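Local coordinates for uncharacterized protein (Pseudomonas aeruginosa PAO1, PDB 6TCB) that is of unknown function but binds calcium and packs here as a two-fold symmetric pair of identical chains, at the interface of chains A and B. Numbering follows the deposited sequence. Chains: chain A/B, Uncharacterized protein PA2723.

Contact 1: the interface of chains A and B. Residues chain A 38, 42, 48-49, 63, 67; chain B 51-53, 71.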
ATOM      1  N   ASN A  38       5.004  -5.127   7.164  1.00  7.76           N
ATOM      2  CA  ASN A  38       4.315  -4.001   7.782  1.00  8.46           C
ATOM      3  C   ASN A  38       3.692  -4.395   9.117  1.00  8.96           C
ATOM      4  O   ASN A  38       3.696  -3.603  10.069  1.00  9.18           O
ATOM      5  CB  ASN A  38       3.275  -3.399   6.847  1.00  9.19           C
ATOM      6  CG  ASN A  38       2.975  -1.973   7.202  1.00  9.77           C
ATOM      7  OD1 ASN A  38       3.855  -1.118   7.136  1.00 10.62           O
ATOM      8  ND2 ASN A  38       1.741  -1.704   7.596  1.00 11.27           N
ATOM      9  N   ASN A  42       4.670  -2.696  12.836  1.00  9.70           N
ATOM     10  CA  ASN A  42       3.661  -2.208  13.774  1.00 10.68           C
ATOM     11  C   ASN A  42       3.709  -2.972  15.089  1.00 12.28           C
ATOM     12  O   ASN A  42       3.590  -2.372  16.161  1.00 13.71           O
ATOM     13  CB  ASN A  42       2.272  -2.256  13.129  1.00 11.03           C
ATOM     14  CG  ASN A  42       2.046  -1.104  12.161  1.00 12.33           C
ATOM     15  OD1 ASN A  42       1.935   0.052  12.570  1.00 14.19           O
ATOM     16  ND2 ASN A  42       1.991  -1.406  10.881  1.00 12.68           N
ATOM     17  N   SER A  48       3.446   2.167  11.017  1.00 10.10           N
ATOM     18  CA  SER A  48       3.784   2.167   9.604  1.00 10.11           C
ATOM     19  C   SER A  48       2.581   1.845   8.737  1.00  9.76           C
ATOM     20  O   SER A  48       1.769   0.978   9.073  1.00  9.96           O
ATOM     21  CB  SER A  48       4.879   1.117   9.327  1.00 10.58           C
ATOM     22  OG  SER A  48       5.237   1.083   7.956  1.00 10.86           O
ATOM     23  N   THR A  49       2.514   2.537   7.603  1.00  8.85           N
ATOM     24  CA  THR A  49       1.575   2.252   6.525  1.00  9.01           C
ATOM     25  C   THR A  49       2.340   1.678   5.340  1.00  8.18           C
ATOM     26  O   THR A  49       3.350   2.243   4.911  1.00  8.76           O
ATOM     27  CB  THR A  49       0.876   3.544   6.092  1.00 11.20           C
ATOM     28  OG1 THR A  49       0.219   4.122   7.223  1.00 13.22           O
ATOM     29  CG2 THR A  49      -0.150   3.274   5.000  1.00 13.19           C
ATOM     30  N   ARG A  63       4.191   6.984  10.548  1.00 12.25           N
ATOM     31  CA  ARG A  63       3.299   8.067  10.954  1.00 15.74           C
ATOM     32  C   ARG A  63       4.096   9.367  11.057  1.00 15.09           C
ATOM     33  O   ARG A  63       5.238   9.380  11.513  1.00 15.39           O
ATOM     34  CB  ARG A  63       2.657   7.711  12.295  1.00 22.31           C
ATOM     35  CG  ARG A  63       1.324   8.397  12.557  1.00 27.13           C
ATOM     36  CD  ARG A  63       0.747   8.005  13.920  1.00 29.70           C
ATOM     37  N   LEU A  67       1.566  10.896   3.037  1.00  9.85           N
ATOM     38  CA  LEU A  67       1.458   9.818   2.060  1.00  9.47           C
ATOM     39  C   LEU A  67       1.360  10.353   0.641  1.00  9.73           C
ATOM     40  O   LEU A  67       1.878   9.733  -0.297  1.00  9.39           O
ATOM     41  CB  LEU A  67       0.251   8.937   2.368  1.00 10.68           C
ATOM     42  CG  LEU A  67       0.282   8.192   3.694  1.00 13.81           C
ATOM     43  CD1 LEU A  67      -0.976   7.328   3.856  1.00 15.61           C
ATOM     44  CD2 LEU A  67       1.493   7.321   3.832  1.00 15.25           C
TER
ATOM     45  N   LEU B  51      -2.802   0.278  -0.492  1.00  9.27           N
ATOM     46  CA  LEU B  51      -2.508   0.739   0.862  1.00  9.31           C
ATOM     47  C   LEU B  51      -2.971  -0.290   1.884  1.00  9.28           C
ATOM     48  O   LEU B  51      -4.080  -0.829   1.773  1.00 10.98           O
ATOM     49  CB  LEU B  51      -3.179   2.094   1.139  1.00 10.57           C
ATOM     50  CG  LEU B  51      -3.023   2.703   2.535  1.00 11.02           C
ATOM     51  CD1 LEU B  51      -3.204   4.217   2.400  1.00 12.16           C
ATOM     52  CD2 LEU B  51      -3.986   2.181   3.592  1.00 11.72           C
ATOM     53  N   VAL B  52      -2.109  -0.569   2.861  1.00  9.63           N
ATOM     54  CA  VAL B  52      -2.407  -1.485   3.955  1.00 10.66           C
ATOM     55  C   VAL B  52      -1.966  -0.848   5.265  1.00 12.09           C
ATOM     56  O   VAL B  52      -0.810  -0.434   5.403  1.00 11.22           O
ATOM     57  CB  VAL B  52      -1.688  -2.833   3.779  1.00 14.16           C
ATOM     58  CG1 VAL B  52      -2.034  -3.744   4.936  1.00 18.15           C
ATOM     59  CG2 VAL B  52      -2.074  -3.477   2.470  1.00 14.34           C
ATOM     60  N   LEU B  53      -2.855  -0.846   6.257  1.00 16.00           N
ATOM     61  CA  LEU B  53      -2.551  -0.270   7.569  1.00 20.58           C
ATOM     62  C   LEU B  53      -2.285  -1.392   8.572  1.00 34.02           C
ATOM     63  O   LEU B  53      -1.156  -1.885   8.640  1.00 36.93           O
ATOM     64  CB  LEU B  53      -3.645   0.718   7.986  1.00 20.19           C
ATOM     65  CG  LEU B  53      -3.492   1.563   9.257  1.00 26.06           C
ATOM     66  CD1 LEU B  53      -2.256   2.455   9.246  1.00 28.71           C
ATOM     67  CD2 LEU B  53      -4.744   2.423   9.484  1.00 28.50           C
ATOM     68  N   ARG B  71      -5.878   6.723   4.599  1.00 13.60           N
ATOM     69  CA  ARG B  71      -5.290   6.166   5.811  0.49 16.39           C
ATOM     70  C   ARG B  71      -6.182   6.441   7.025  1.00 15.18           C
ATOM     71  O   ARG B  71      -6.443   5.538   7.824  1.00 14.81           O
ATOM     72  CB  ARG B  71      -3.887   6.729   6.037  0.49 19.51           C
ATOM     73  CG  ARG B  71      -3.219   6.170   7.293  0.49 22.53           C
ATOM     74  CD  ARG B  71      -1.920   6.889   7.628  0.49 25.63           C
ATOM     75  NE  ARG B  71      -1.264   6.317   8.803  0.49 29.44           N
ATOM     76  CZ  ARG B  71      -1.448   6.733  10.053  0.49 37.79           C
ATOM     77  NH1 ARG B  71      -0.798   6.142  11.046  0.49 41.16           N
ATOM     78  NH2 ARG B  71      -2.276   7.736  10.316  0.49 39.67           N
TER
HETATM   79  O   HOH W   1       0.986   4.775  10.181  0.97 26.27           O
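A:Thr49 and B:Arg71 meet in a two-fold symmetric homodimer interface, where strand 48-53 of chain A lies against helix 67-82 and the end of strand 48-52 of chain B. The patch joins the two identical chains of the deposited pair, although the coordinates alone do not prove that this pair forms in solution. A direct polar link is a hydrogen bond from the guanidinium NE of B:Arg71 to the hydroxyl OG1 of A:Thr49, 3.1 Å long. The acceptor lies 3° from the guanidinium plane, at its edge, and the angle at the hydrogen is 147°. B:Arg71 reaches across to chain A because its CG is anti to the backbone N and the chain stays extended to NE; its poor order means that its details deserve caution. Water 1 also touches OG1 of A:Thr49 and lies near the guanidinium.

Apolar contacts flank this bond. The methyl CD1 of A:Leu67 packs on CB of B:Arg71 at 3.7 Å, the two side chains crossing at about a right angle. On A:Thr49 the branches divide the work: OG1 takes the arginine, while the methyl CG2 rests 3.8 Å from CG of B:Leu51. The modelled stem of A:Arg63, whose side chain is incomplete, crosses the guanidinium end of B:Arg71.

Behind the contact, a polar network within chain A ties helix 33-43 to the start of the strand. The carbonyl O of A:Ser48 accepts from ND2 of both A:Asn38 and A:Asn42; the A:Asn42 bond is 3.0 Å and nearly straight, 169° at the hydrogen. A:Ser48 OG in turn donates to OD1 of A:Asn38, at 2.7 Å, which helps fix the rotation of that amide. Across the interface, ND2 of A:Asn38 comes within 3.1 Å of the carbonyl O of B:Leu53, but its N-H points away and no hydrogen bond forms.

Contact 2: the interface of chains A and B. Residues chain A 71, 75; chain B 49, 62-64.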
ATOM      1  N   ARG A  71       3.666   9.297  -2.623  1.00  8.43           N
ATOM      2  CA  ARG A  71       3.181   8.980  -3.964  1.00  8.61           C
ATOM      3  C   ARG A  71       3.813   9.887  -5.010  1.00  8.17           C
ATOM      4  O   ARG A  71       4.223   9.419  -6.079  1.00  9.47           O
ATOM      5  CB  ARG A  71       1.652   9.061  -4.004  1.00  9.66           C
ATOM      6  CG  ARG A  71       1.089   8.844  -5.403  1.00 10.13           C
ATOM      7  CD  ARG A  71      -0.425   8.654  -5.429  1.00 10.27           C
ATOM      8  NE  ARG A  71      -1.123   9.747  -4.758  1.00 10.13           N
ATOM      9  CZ  ARG A  71      -2.437   9.807  -4.561  1.00 10.47           C
ATOM     10  NH1 ARG A  71      -3.240   8.838  -4.980  1.00 10.91           N
ATOM     11  NH2 ARG A  71      -2.940  10.849  -3.919  1.00 10.38           N
ATOM     12  N   ARG A  75       6.388   8.767  -8.384  1.00  9.31           N
ATOM     13  CA  ARG A  75       6.312   9.154  -9.794  1.00 10.24           C
ATOM     14  C   ARG A  75       7.692   9.524 -10.321  1.00  9.81           C
ATOM     15  O   ARG A  75       8.086   9.115 -11.422  1.00 10.09           O
ATOM     16  CB  ARG A  75       5.331  10.319  -9.965  1.00 11.78           C
ATOM     17  CG  ARG A  75       3.911   9.980  -9.543  1.00 15.27           C
ATOM     18  CD  ARG A  75       2.939  11.112  -9.816  1.00 21.15           C
ATOM     19  NE  ARG A  75       1.583  10.756  -9.412  1.00 25.18           N
ATOM     20  CZ  ARG A  75       0.895  11.344  -8.435  1.00 25.78           C
ATOM     21  NH1 ARG A  75       1.416  12.345  -7.731  1.00 26.05           N
ATOM     22  NH2 ARG A  75      -0.338  10.928  -8.173  1.00 25.23           N
TER
ATOM     23  N   THR B  49      -2.890   3.015  -6.324  1.00  8.36           N
ATOM     24  CA  THR B  49      -1.962   2.779  -5.227  1.00  8.79           C
ATOM     25  C   THR B  49      -2.612   1.800  -4.264  1.00  8.82           C
ATOM     26  O   THR B  49      -3.782   1.961  -3.905  1.00  9.35           O
ATOM     27  CB  THR B  49      -1.680   4.088  -4.484  1.00  9.41           C
ATOM     28  OG1 THR B  49      -0.978   4.983  -5.347  1.00  9.83           O
ATOM     29  CG2 THR B  49      -0.846   3.843  -3.230  1.00  9.42           C
ATOM     30  N   PRO B  62      -7.181   5.692  -6.394  1.00  9.33           N
ATOM     31  CA  PRO B  62      -6.828   6.324  -7.669  1.00  9.78           C
ATOM     32  C   PRO B  62      -6.037   7.608  -7.484  1.00 10.57           C
ATOM     33  O   PRO B  62      -6.007   8.216  -6.417  1.00 10.29           O
ATOM     34  CB  PRO B  62      -8.198   6.650  -8.281  1.00 11.25           C
ATOM     35  CG  PRO B  62      -9.069   6.920  -7.084  1.00 11.79           C
ATOM     36  CD  PRO B  62      -8.593   5.944  -6.024  1.00 10.00           C
ATOM     37  N   ARG B  63      -5.394   8.028  -8.569  1.00 14.13           N
ATOM     38  CA  ARG B  63      -4.813   9.360  -8.614  0.68 18.23           C
ATOM     39  C   ARG B  63      -5.894  10.397  -8.339  1.00 16.41           C
ATOM     40  O   ARG B  63      -7.044  10.243  -8.759  1.00 15.89           O
ATOM     41  CB  ARG B  63      -4.199   9.613  -9.991  0.68 22.76           C
ATOM     42  CG  ARG B  63      -2.896   8.872 -10.226  0.68 27.41           C
ATOM     43  CD  ARG B  63      -2.092   9.485 -11.365  0.68 35.18           C
ATOM     44  NE  ARG B  63      -1.841  10.906 -11.140  0.68 38.79           N
ATOM     45  CZ  ARG B  63      -0.863  11.604 -11.712  0.68 42.69           C
ATOM     46  NH1 ARG B  63      -0.018  11.014 -12.548  0.68 44.69           N
ATOM     47  NH2 ARG B  63      -0.724  12.893 -11.436  0.68 44.23           N
ATOM     48  N   GLY B  64      -5.535  11.448  -7.616  1.00 16.79           N
ATOM     49  CA  GLY B  64      -6.493  12.474  -7.268  1.00 17.89           C
ATOM     50  C   GLY B  64      -7.333  12.181  -6.046  1.00 16.80           C
ATOM     51  O   GLY B  64      -8.109  13.049  -5.626  1.00 16.75           O
TER
HETATM   52  O   HOH W   2      -2.882   6.496  -6.682  1.00 12.05           O
HETATM   53  O   HOH W   3      -2.712  12.330  -7.076  1.00 17.79           O
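A bend at chi3 (56°) in B:Arg63 and an extended run from CG to NE in A:Arg75 bring two guanidinium groups tip to tip and stack them. Their planes are 29° apart, so the stack is splayed. NE of A:Arg75 sits over the centre of the B:Arg63 group, and the two CZ atoms are 3.7 Å apart. B:Arg63 is poorly ordered, and the exact overlap should be read with that in mind. Like charges at this spacing would be expected to repel, so the stack is a packing contact that probably adds little hold by itself. On the opposite face of the A:Arg75 guanidinium, CG of A:Arg71 packs near the rim, placing the group between a neighbour from its own helix and the partner's arginine.

Water 3 bridges the chains beside the stack, 3.0 Å from NH2 of A:Arg75 and 3.0 Å from the backbone N of B:Gly64. A second bridge uses water 2, which lies in plane at the guanidinium edge of A:Arg71, 2.9 Å from NH1, and also contacts the hydroxyl OG1 of B:Thr49. The direct bond from NH1 of A:Arg71 to the carbonyl O of B:Pro62 is weak, 3.2 Å with 126° at the hydrogen. Through the water bridges and this weak bond, the site links helix 67-82 of chain A to the end of strand 59-62, the loop after it and strand 48-52 of chain B, probably helping to hold the dimer together.

The C-alpha centres of contact 1 and contact 2 lie about 15 Å apart within one two-fold symmetric interface. Both use helix 67-82, the strand beginning at residue 48, through Thr49, and the loop at Arg63, but with the chains exchanged: Thr49 and Arg63 come from chain A in contact 1 and from chain B in contact 2, whereas Arg71 comes from B and then from A. Contact 2 thus holds the two-fold twin of this region of contact 1. Arg71 is extended and bonds Thr49 directly in one, but bends at chi3 and uses a water bridge in the other, a difference that may partly reflect the poor order of B:Arg71.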